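PDB 5T2X: uncharacterized protein from Legionella pneumophila subsp. pneumophila, which is of unknown function, belongs to the DUF5630 family, and folds as a single, mostly helical chain without strands. Local coordinates for residues Q74-N77 against S82-E85; D67-H72 against L94-Y99. One frame throughout, in Å; residues are numbered along the deposited sequence.

Contact 1. Residues Q74-N77 against S82-E85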
loop_
_atom_site.group_PDB
_atom_site.type_symbol
_atom_site.label_atom_id
_atom_site.label_comp_id
_atom_site.label_asym_id
_atom_site.label_seq_id
_atom_site.Cartn_x
_atom_site.Cartn_y
_atom_site.Cartn_z
ATOM N N GLN A 74 9.183 -4.819 -14.072
ATOM C CA GLN A 74 8.690 -4.982 -15.434
ATOM C C GLN A 74 8.348 -6.431 -15.758
ATOM O O GLN A 74 7.602 -6.679 -16.711
ATOM C CB GLN A 74 9.718 -4.439 -16.426
ATOM C CG GLN A 74 9.853 -2.922 -16.384
ATOM C CD GLN A 74 11.071 -2.415 -17.130
ATOM O OE1 GLN A 74 12.022 -3.159 -17.371
ATOM N NE2 GLN A 74 11.049 -1.138 -17.498
ATOM N N ASN A 75 8.867 -7.390 -14.988
ATOM C CA ASN A 75 8.470 -8.780 -15.179
ATOM C C ASN A 75 7.068 -9.044 -14.644
ATOM O O ASN A 75 6.398 -9.976 -15.105
ATOM C CB ASN A 75 9.476 -9.718 -14.511
ATOM C CG ASN A 75 10.758 -9.859 -15.309
ATOM O OD1 ASN A 75 11.857 -9.687 -14.780
ATOM N ND2 ASN A 75 10.624 -10.176 -16.591
ATOM N N PHE A 76 6.610 -8.246 -13.676
ATOM C CA PHE A 76 5.248 -8.392 -13.176
ATOM C C PHE A 76 4.212 -7.847 -14.151
ATOM O O PHE A 76 3.033 -8.201 -14.044
ATOM C CB PHE A 76 5.091 -7.686 -11.826
ATOM C CG PHE A 76 5.742 -8.407 -10.681
ATOM C CD1 PHE A 76 5.298 -9.659 -10.292
ATOM C CD2 PHE A 76 6.784 -7.822 -9.980
ATOM C CE1 PHE A 76 5.891 -10.324 -9.235
ATOM C CE2 PHE A 76 7.380 -8.480 -8.921
ATOM C CZ PHE A 76 6.933 -9.732 -8.548
ATOM N N ASN A 77 4.622 -6.999 -15.090
ATOM C CA ASN A 77 3.674 -6.378 -16.002
ATOM C C ASN A 77 3.086 -7.405 -16.959
ATOM O O ASN A 77 3.790 -8.282 -17.469
ATOM C CB ASN A 77 4.351 -5.254 -16.786
ATOM C CG ASN A 77 4.815 -4.121 -15.894
ATOM O OD1 ASN A 77 4.288 -3.924 -14.798
ATOM N ND2 ASN A 77 5.803 -3.365 -16.360
ATOM N N SER A 82 0.240 -2.683 -16.448
ATOM C CA SER A 82 1.640 -2.503 -16.089
ATOM C C SER A 82 1.718 -1.664 -14.825
ATOM O O SER A 82 1.032 -0.645 -14.711
ATOM C CB SER A 82 2.424 -1.833 -17.224
ATOM O OG SER A 82 2.424 -2.639 -18.390
ATOM N N PHE A 83 2.545 -2.099 -13.878
ATOM C CA PHE A 83 2.740 -1.338 -12.654
ATOM C C PHE A 83 3.459 -0.027 -12.949
ATOM O O PHE A 83 4.284 0.065 -13.860
ATOM C CB PHE A 83 3.540 -2.151 -11.633
ATOM C CG PHE A 83 2.784 -3.313 -11.054
ATOM C CD1 PHE A 83 2.926 -4.584 -11.584
ATOM C CD2 PHE A 83 1.934 -3.132 -9.976
ATOM C CE1 PHE A 83 2.233 -5.655 -11.050
ATOM C CE2 PHE A 83 1.237 -4.198 -9.439
ATOM C CZ PHE A 83 1.388 -5.461 -9.976
ATOM N N GLU A 84 3.131 0.994 -12.164
ATOM C CA GLU A 84 3.744 2.306 -12.291
ATOM C C GLU A 84 4.362 2.710 -10.959
ATOM O O GLU A 84 3.883 2.320 -9.890
ATOM C CB GLU A 84 2.721 3.359 -12.741
ATOM C CG GLU A 84 2.021 3.020 -14.049
ATOM C CD GLU A 84 1.058 4.103 -14.499
ATOM O OE1 GLU A 84 1.104 5.217 -13.935
ATOM O OE2 GLU A 84 0.253 3.839 -15.417
ATOM N N GLU A 85 5.434 3.489 -11.033
ATOM C CA GLU A 85 6.138 3.961 -9.852
ATOM C C GLU A 85 5.651 5.352 -9.469
ATOM O O GLU A 85 5.292 6.162 -10.328
ATOM C CB GLU A 85 7.648 3.988 -10.092
ATOM C CG GLU A 85 8.210 2.704 -10.676
ATOM C CD GLU A 85 9.683 2.817 -11.017
ATOM O OE1 GLU A 85 10.421 3.481 -10.259
ATOM O OE2 GLU A 85 10.101 2.248 -12.049
HETATM O O HOH W 1 6.694 -0.735 -15.076
#
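Asn77 and Ser82 bring the two backbones nearest, their CA atoms 4.4 Å apart, where the chain has left the weakly bonded turn 74-76 of helix 66-76 and comes back past it in extended form. Within that turn, Asn77 N makes a weak bond to Gln74 O.

How a side-chain amide can stand in for a backbone partner is well illustrated by Asn77. Its OD1 accepts the backbone N-H of Phe83 at 2.7 Å, with an N-H...O angle of 151°. The donor lies above the carbonyl plane, 44° out of it, rather than in line with a lone pair. The other end of the same amide is tied as well: Asn77 ND2 donates to a water at 3.1 Å, and that water in turn donates to Phe83 O at 2.8 Å. One amide thus serves both the N-H and the C=O of a single residue, one directly and one through water, which fixes its rotation and settles which end is oxygen. Ser82 lies alongside, its CB 3.6 Å from Asn77 CG.

The apolar part is made by the two phenylalanines. With CG beside its own backbone N (chi1 -70°), Phe83 carries its ring toward the end of helix 66-76, and its CE1 comes 3.6 Å from CB of Phe76. The Phe76 ring itself leads away from the segment 82-85, and Asn77 OD1 lies near the plane of the Phe83 ring, at its edge, so the aromatic and polar halves of the contact adjoin.

The Phe76 ring also rests on Ile98 of helix 91-111, and Phe83 touches Leu73 of helix 66-76. Farther out, Ser82 O and the Glu84 backbone carbonyl accept bonds from Asn218 and Asn219, joining this connection between helices 66-76 and 91-111 to helix 211-220.

Contact 2. Residues D67-H72 against L94-Y99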
loop_
_atom_site.group_PDB
_atom_site.type_symbol
_atom_site.label_atom_id
_atom_site.label_comp_id
_atom_site.label_asym_id
_atom_site.label_seq_id
_atom_site.Cartn_x
_atom_site.Cartn_y
_atom_site.Cartn_z
ATOM N N ASP A 67 17.771 0.014 -11.085
ATOM C CA ASP A 67 17.436 -0.749 -12.283
ATOM C C ASP A 67 17.336 -2.241 -12.003
ATOM O O ASP A 67 16.666 -2.957 -12.756
ATOM C CB ASP A 67 18.471 -0.495 -13.376
ATOM C CG ASP A 67 19.854 -0.964 -12.981
ATOM O OD1 ASP A 67 20.542 -0.222 -12.253
ATOM O OD2 ASP A 67 20.249 -2.074 -13.397
ATOM N N ILE A 68 17.997 -2.724 -10.949
ATOM C CA ILE A 68 17.847 -4.119 -10.553
ATOM C C ILE A 68 16.394 -4.414 -10.209
ATOM O O ILE A 68 15.843 -5.450 -10.602
ATOM C CB ILE A 68 18.782 -4.443 -9.373
ATOM C CG1 ILE A 68 20.244 -4.218 -9.763
ATOM C CG2 ILE A 68 18.558 -5.871 -8.890
ATOM C CD1 ILE A 68 21.223 -4.496 -8.641
ATOM N N TRP A 69 15.746 -3.497 -9.490
ATOM C CA TRP A 69 14.360 -3.699 -9.086
ATOM C C TRP A 69 13.391 -3.433 -10.232
ATOM O O TRP A 69 12.364 -4.110 -10.342
ATOM C CB TRP A 69 14.034 -2.808 -7.887
ATOM C CG TRP A 69 14.956 -3.028 -6.722
ATOM C CD1 TRP A 69 15.971 -2.213 -6.314
ATOM C CD2 TRP A 69 14.953 -4.145 -5.824
ATOM N NE1 TRP A 69 16.596 -2.749 -5.213
ATOM C CE2 TRP A 69 15.991 -3.936 -4.895
ATOM C CE3 TRP A 69 14.172 -5.300 -5.716
ATOM C CZ2 TRP A 69 16.267 -4.839 -3.869
ATOM C CZ3 TRP A 69 14.448 -6.194 -4.698
ATOM C CH2 TRP A 69 15.487 -5.959 -3.789
ATOM N N ARG A 70 13.696 -2.453 -11.090
ATOM C CA ARG A 70 12.803 -2.148 -12.204
ATOM C C ARG A 70 12.702 -3.313 -13.176
ATOM O O ARG A 70 11.638 -3.537 -13.764
ATOM C CB ARG A 70 13.271 -0.891 -12.937
ATOM C CG ARG A 70 13.075 0.382 -12.145
ATOM C CD ARG A 70 13.164 1.612 -13.030
ATOM N NE ARG A 70 12.943 2.824 -12.250
ATOM C CZ ARG A 70 13.903 3.475 -11.602
ATOM N NH1 ARG A 70 15.150 3.030 -11.648
ATOM N NH2 ARG A 70 13.617 4.569 -10.910
ATOM N N THR A 71 13.793 -4.059 -13.360
ATOM C CA THR A 71 13.734 -5.259 -14.186
ATOM C C THR A 71 12.735 -6.260 -13.622
ATOM O O THR A 71 11.932 -6.837 -14.365
ATOM C CB THR A 71 15.124 -5.888 -14.298
ATOM O OG1 THR A 71 16.014 -4.968 -14.944
ATOM C CG2 THR A 71 15.066 -7.181 -15.099
ATOM N N HIS A 72 12.757 -6.466 -12.302
ATOM C CA HIS A 72 11.782 -7.356 -11.680
ATOM C C HIS A 72 10.382 -6.756 -11.717
ATOM O O HIS A 72 9.396 -7.480 -11.888
ATOM C CB HIS A 72 12.196 -7.669 -10.243
ATOM C CG HIS A 72 13.418 -8.526 -10.142
ATOM N ND1 HIS A 72 13.427 -9.854 -10.509
ATOM C CD2 HIS A 72 14.672 -8.247 -9.712
ATOM C CE1 HIS A 72 14.634 -10.355 -10.312
ATOM N NE2 HIS A 72 15.408 -9.400 -9.828
ATOM N N LEU A 94 8.307 -1.154 -3.711
ATOM C CA LEU A 94 7.217 -1.546 -4.595
ATOM C C LEU A 94 7.349 -3.003 -5.022
ATOM O O LEU A 94 6.364 -3.750 -5.006
ATOM C CB LEU A 94 7.181 -0.627 -5.815
ATOM C CG LEU A 94 6.115 -0.929 -6.868
ATOM C CD1 LEU A 94 4.720 -0.838 -6.268
ATOM C CD2 LEU A 94 6.255 0.012 -8.053
ATOM N N VAL A 95 8.559 -3.426 -5.392
ATOM C CA VAL A 95 8.760 -4.789 -5.877
ATOM C C VAL A 95 8.625 -5.791 -4.737
ATOM O O VAL A 95 7.954 -6.822 -4.872
ATOM C CB VAL A 95 10.122 -4.912 -6.581
ATOM C CG1 VAL A 95 10.423 -6.366 -6.904
ATOM C CG2 VAL A 95 10.137 -4.074 -7.848
ATOM N N LYS A 96 9.266 -5.511 -3.599
ATOM C CA LYS A 96 9.149 -6.408 -2.453
ATOM C C LYS A 96 7.707 -6.499 -1.973
ATOM O O LYS A 96 7.230 -7.583 -1.617
ATOM C CB LYS A 96 10.056 -5.942 -1.315
ATOM C CG LYS A 96 11.542 -6.029 -1.603
ATOM C CD LYS A 96 12.331 -5.477 -0.428
ATOM C CE LYS A 96 13.817 -5.415 -0.723
ATOM N NZ LYS A 96 14.557 -4.764 0.394
ATOM N N GLY A 97 6.997 -5.369 -1.957
ATOM C CA GLY A 97 5.607 -5.387 -1.531
ATOM C C GLY A 97 4.730 -6.223 -2.442
ATOM O O GLY A 97 3.856 -6.958 -1.974
ATOM N N ILE A 98 4.953 -6.127 -3.753
ATOM C CA ILE A 98 4.195 -6.943 -4.697
ATOM C C ILE A 98 4.556 -8.414 -4.540
ATOM O O ILE A 98 3.681 -9.288 -4.560
ATOM C CB ILE A 98 4.435 -6.453 -6.136
ATOM C CG1 ILE A 98 3.827 -5.066 -6.338
ATOM C CG2 ILE A 98 3.869 -7.442 -7.147
ATOM C CD1 ILE A 98 4.269 -4.396 -7.623
ATOM N N TYR A 99 5.847 -8.711 -4.372
ATOM C CA TYR A 99 6.280 -10.099 -4.248
ATOM C C TYR A 99 5.702 -10.747 -2.994
ATOM O O TYR A 99 5.124 -11.839 -3.056
ATOM C CB TYR A 99 7.807 -10.177 -4.237
ATOM C CG TYR A 99 8.334 -11.535 -3.832
ATOM C CD1 TYR A 99 8.419 -12.572 -4.753
ATOM C CD2 TYR A 99 8.736 -11.784 -2.524
ATOM C CE1 TYR A 99 8.893 -13.819 -4.383
ATOM C CE2 TYR A 99 9.212 -13.025 -2.146
ATOM C CZ TYR A 99 9.288 -14.038 -3.079
ATOM O OH TYR A 99 9.762 -15.273 -2.704
#
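Helices 67-72 and 94-99 run in broadly the same direction, with axes 9.9 Å apart at closest approach and a crossing angle of 36°; Trp69 and Val95 have the nearest CA atoms, at 6.5 Å.

Val95, set against Trp69 and His72, which lie one turn apart on helix 67-72, is a clear case of a small branched side chain filling a helix interface. Its two methyls have separate tasks. Val95 CG1, anti to the backbone N (chi1 172°), reaches both of these residues: it stands near the plane of the Trp69 indole, at the edge, 4.1 Å from Trp69 CE3, and 4.0 Å from CB of His72. Val95 CG2 instead meets the helix backbone, coming within 3.3 Å of Trp69 O.

Lys96 approaches the far end of the indole. Its aliphatic chain is extended beyond CG and carries CE to 3.5 Å from Trp69 CH2, the two side chains running at a slant to each other. Here the lysine acts through its methylene groups, while its NZ has a long, weak ion pair with Glu61. The indole is also positioned through its polar atom, since Trp69 NE1 donates to the carbonyl of Cys60; the single polar atom of this buried ring is therefore satisfied, and its rotation is tied to the end of helix 54-60.

His72 and Trp69 also lie against Leu46 of helix 43-52, while Val95 touches Leu73, so the interface continues along helix 66-76. The arrangement is that of two successive helices, 66-76 and 91-111, joined by a connection and packed through apolar groups in the interior of a mostly helical fold of unknown function, here within the DUF5630 region.

Contact 2 is the buried one and contact 1 the surface one, their centres about 8 Å apart, and both draw on helix 66-76. Contact 1 is nested within the loop that contact 2 closes, so the connection folds back on the helix it leaves before helix 91-111 begins. Their chemistry follows their place: at the surface, hydrogen bonds of a side-chain amide, one direct and one through water, hold an irregular segment, whereas in the interior apolar groups do the packing. The two are joined directly. Glu85 OE2 and Arg70 NE form a salt bridge at 2.9 Å, and Ile98 CD1 lies 3.5 Å from Phe83 CE2, linking the connection to both helices.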